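Local atomic coordinates of transmembrane protein (Bartonella henselae, PDB entry 3PAM), a protein that probably binds peptides for uptake as part of an ABC-type oligopeptide transport system, like other family 5 extracellular solute-binding proteins. Residues 6-11 against 141-146. Sequence-based numbering, arbitrary orientation.
Sequences MGFVFN and EKVALA
Phe-8 reaches from strand 5-10 to helix 138-152 with the far end of its ring, against Val-143 and Ala-144. Its CZ lies 3.9 Å from Val-143 CG1, with the ring tilted obliquely to that methyl, and CE2 follows at 4.2 Å from the same CG1. At Ala-144 the ring arrives edge-on: Phe-8 CZ is 4.1 Å from Ala-144 CA, near the ring plane, and Phe-8 CE1 4.4 Å from Ala-144 CB. Phe-8 CG lies anti to its carbonyl carbon (chi1 -79°), which sends the ring toward the helix across the 8.8 Å between Phe-8 CA and Ala-144 CA. On the helix, Val-143 holds CG1 anti to its backbone N (chi1 173°), and this branch makes the contact. Strand 5-10 is hydrogen-bonded between 252-257 and 179-184 in a mixed sheet; helix 138-152 is the helix of a beta-alpha-beta crossover between the neighbouring parallel strands 130-135 and 157-162, and the contact packs it against an inner strand of the same sheet in this domain of a family 5 solute-binding protein. No hydrogen bond crosses here; the contact is apolar and buried. Phe-147, one turn on from Val-143, also meets the Phe-8 ring, their planes about 35° apart, and Ile-253, Met-179 and Ile-181 touch the Phe-8 side chain from the flanking strands.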
HETATM    1  N   MSE A   6       8.874  -3.479   0.947  1.00 71.33           N
HETATM    2  CA  MSE A   6       9.062  -2.062   0.643  1.00 69.01           C
HETATM    3  C   MSE A   6       7.887  -1.519  -0.150  1.00 65.59           C
HETATM    4  O   MSE A   6       7.309  -2.225  -0.977  1.00 66.36           O
HETATM    5  CB  MSE A   6      10.373  -1.840  -0.120  1.00 71.98           C
HETATM    6  CG  MSE A   6      10.597  -0.404  -0.609  1.00 71.84           C
HETATM    7 SE   MSE A   6      12.161  -0.200  -1.773  1.00 82.24          SE
HETATM    8  CE  MSE A   6      12.084  -1.896  -2.682  1.00 82.60           C
ATOM      9  N   GLY A   7       7.537  -0.265   0.106  1.00 62.06           N
ATOM     10  CA  GLY A   7       6.463   0.380  -0.636  1.00 58.88           C
ATOM     11  C   GLY A   7       6.359   1.870  -0.438  1.00 55.74           C
ATOM     12  O   GLY A   7       7.065   2.447   0.399  1.00 55.70           O
ATOM     13  N   PHE A   8       5.495   2.502  -1.238  1.00 52.86           N
ATOM     14  CA  PHE A   8       5.001   3.826  -0.916  1.00 49.03           C
ATOM     15  C   PHE A   8       3.980   3.609   0.172  1.00 47.30           C
ATOM     16  O   PHE A   8       3.121   2.739   0.058  1.00 47.45           O
ATOM     17  CB  PHE A   8       4.332   4.503  -2.121  1.00 47.71           C
ATOM     18  CG  PHE A   8       5.299   5.097  -3.110  1.00 49.04           C
ATOM     19  CD1 PHE A   8       6.058   6.204  -2.779  1.00 48.93           C
ATOM     20  CD2 PHE A   8       5.424   4.565  -4.377  1.00 50.66           C
ATOM     21  CE1 PHE A   8       6.951   6.755  -3.699  1.00 50.61           C
ATOM     22  CE2 PHE A   8       6.305   5.108  -5.296  1.00 52.13           C
ATOM     23  CZ  PHE A   8       7.071   6.202  -4.960  1.00 52.19           C
ATOM     24  N   VAL A   9       4.086   4.380   1.242  1.00 46.22           N
ATOM     25  CA  VAL A   9       3.145   4.247   2.341  1.00 45.28           C
ATOM     26  C   VAL A   9       2.241   5.463   2.363  1.00 43.21           C
ATOM     27  O   VAL A   9       2.714   6.583   2.427  1.00 41.99           O
ATOM     28  CB  VAL A   9       3.868   4.101   3.703  1.00 45.99           C
ATOM     29  CG1 VAL A   9       2.870   4.000   4.840  1.00 43.30           C
ATOM     30  CG2 VAL A   9       4.788   2.905   3.689  1.00 47.78           C
ATOM     31  N   PHE A  10       0.938   5.216   2.278  1.00 29.81           N
ATOM     32  CA  PHE A  10      -0.089   6.252   2.429  1.00 29.81           C
ATOM     33  C   PHE A  10      -0.235   6.565   3.886  1.00 30.45           C
ATOM     34  O   PHE A  10      -0.587   5.699   4.666  1.00 31.50           O
ATOM     35  CB  PHE A  10      -1.448   5.733   1.947  1.00 29.19           C
ATOM     36  CG  PHE A  10      -1.542   5.569   0.468  1.00 28.75           C
ATOM     37  CD1 PHE A  10      -1.682   6.687  -0.355  1.00 26.28           C
ATOM     38  CD2 PHE A  10      -1.507   4.310  -0.109  1.00 29.74           C
ATOM     39  CE1 PHE A  10      -1.751   6.556  -1.713  1.00 26.95           C
ATOM     40  CE2 PHE A  10      -1.587   4.167  -1.507  1.00 30.91           C
ATOM     41  CZ  PHE A  10      -1.697   5.299  -2.299  1.00 30.08           C
ATOM     42  N   ASN A  11       0.021   7.802   4.279  1.00 32.11           N
ATOM     43  CA  ASN A  11      -0.398   8.186   5.599  1.00 32.99           C
ATOM     44  C   ASN A  11      -1.902   8.388   5.627  1.00 33.66           C
ATOM     45  O   ASN A  11      -2.417   9.462   5.327  1.00 35.41           O
ATOM     46  CB  ASN A  11       0.321   9.403   6.113  1.00 33.88           C
ATOM     47  CG  ASN A  11       0.024   9.646   7.563  1.00 35.09           C
ATOM     48  OD1 ASN A  11      -0.650   8.841   8.200  1.00 36.19           O
ATOM     49  ND2 ASN A  11       0.507  10.749   8.096  1.00 34.96           N
ATOM     50  N   GLU A 141      14.430   9.384  -4.184  1.00 47.68           N
ATOM     51  CA  GLU A 141      14.027  10.613  -4.863  1.00 46.47           C
ATOM     52  C   GLU A 141      13.745  10.318  -6.325  1.00 46.80           C
ATOM     53  O   GLU A 141      12.710  10.719  -6.833  1.00 45.54           O
ATOM     54  CB  GLU A 141      15.093  11.687  -4.718  1.00 48.78           C
ATOM     55  CG  GLU A 141      14.866  12.911  -5.569  1.00 48.85           C
ATOM     56  CD  GLU A 141      16.022  13.873  -5.480  1.00 54.75           C
ATOM     57  OE1 GLU A 141      17.172  13.504  -5.862  1.00 56.99           O
ATOM     58  OE2 GLU A 141      15.784  15.008  -5.018  1.00 56.48           O
ATOM     59  N   LYS A 142      14.639   9.584  -6.987  1.00 44.55           N
ATOM     60  CA  LYS A 142      14.382   9.181  -8.377  1.00 44.40           C
ATOM     61  C   LYS A 142      13.040   8.458  -8.511  1.00 43.06           C
ATOM     62  O   LYS A 142      12.262   8.779  -9.402  1.00 42.31           O
ATOM     63  CB  LYS A 142      15.493   8.300  -8.936  1.00 48.07           C
ATOM     64  CG  LYS A 142      16.811   9.003  -9.280  1.00 49.34           C
ATOM     65  CD  LYS A 142      17.840   7.954  -9.674  1.00 52.93           C
ATOM     66  CE  LYS A 142      19.139   8.573 -10.201  1.00 54.84           C
ATOM     67  NZ  LYS A 142      19.861   9.363  -9.149  1.00 53.82           N
ATOM     68  N   VAL A 143      12.762   7.501  -7.625  1.00 43.38           N
ATOM     69  CA  VAL A 143      11.536   6.706  -7.729  1.00 41.73           C
ATOM     70  C   VAL A 143      10.301   7.577  -7.465  1.00 38.68           C
ATOM     71  O   VAL A 143       9.273   7.447  -8.140  1.00 37.22           O
ATOM     72  CB  VAL A 143      11.538   5.488  -6.761  1.00 43.68           C
ATOM     73  CG1 VAL A 143      10.175   4.771  -6.757  1.00 41.15           C
ATOM     74  CG2 VAL A 143      12.627   4.516  -7.133  1.00 46.87           C
ATOM     75  N   ALA A 144      10.423   8.461  -6.478  1.00 37.57           N
ATOM     76  CA  ALA A 144       9.359   9.371  -6.113  1.00 35.37           C
ATOM     77  C   ALA A 144       9.082  10.376  -7.244  1.00 34.47           C
ATOM     78  O   ALA A 144       7.934  10.766  -7.471  1.00 33.34           O
ATOM     79  CB  ALA A 144       9.679  10.078  -4.808  1.00 34.38           C
ATOM     80  N   LEU A 145      10.135  10.771  -7.948  1.00 35.52           N
ATOM     81  CA  LEU A 145      10.033  11.726  -9.047  1.00 34.74           C
ATOM     82  C   LEU A 145       9.357  11.097 -10.244  1.00 36.01           C
ATOM     83  O   LEU A 145       8.577  11.750 -10.936  1.00 36.98           O
ATOM     84  CB  LEU A 145      11.416  12.243  -9.421  1.00 35.35           C
ATOM     85  CG  LEU A 145      12.045  13.299  -8.507  1.00 33.21           C
ATOM     86  CD1 LEU A 145      13.522  13.450  -8.837  1.00 30.72           C
ATOM     87  CD2 LEU A 145      11.296  14.638  -8.647  1.00 28.92           C
ATOM     88  N   ALA A 146       9.638   9.822 -10.478  1.00 37.00           N
ATOM     89  CA  ALA A 146       8.918   9.050 -11.486  1.00 37.64           C
ATOM     90  C   ALA A 146       7.433   8.923 -11.128  1.00 36.55           C
ATOM     91  O   ALA A 146       6.572   9.032 -11.987  1.00 37.81           O
ATOM     92  CB  ALA A 146       9.556   7.671 -11.636  1.00 39.19           C
TER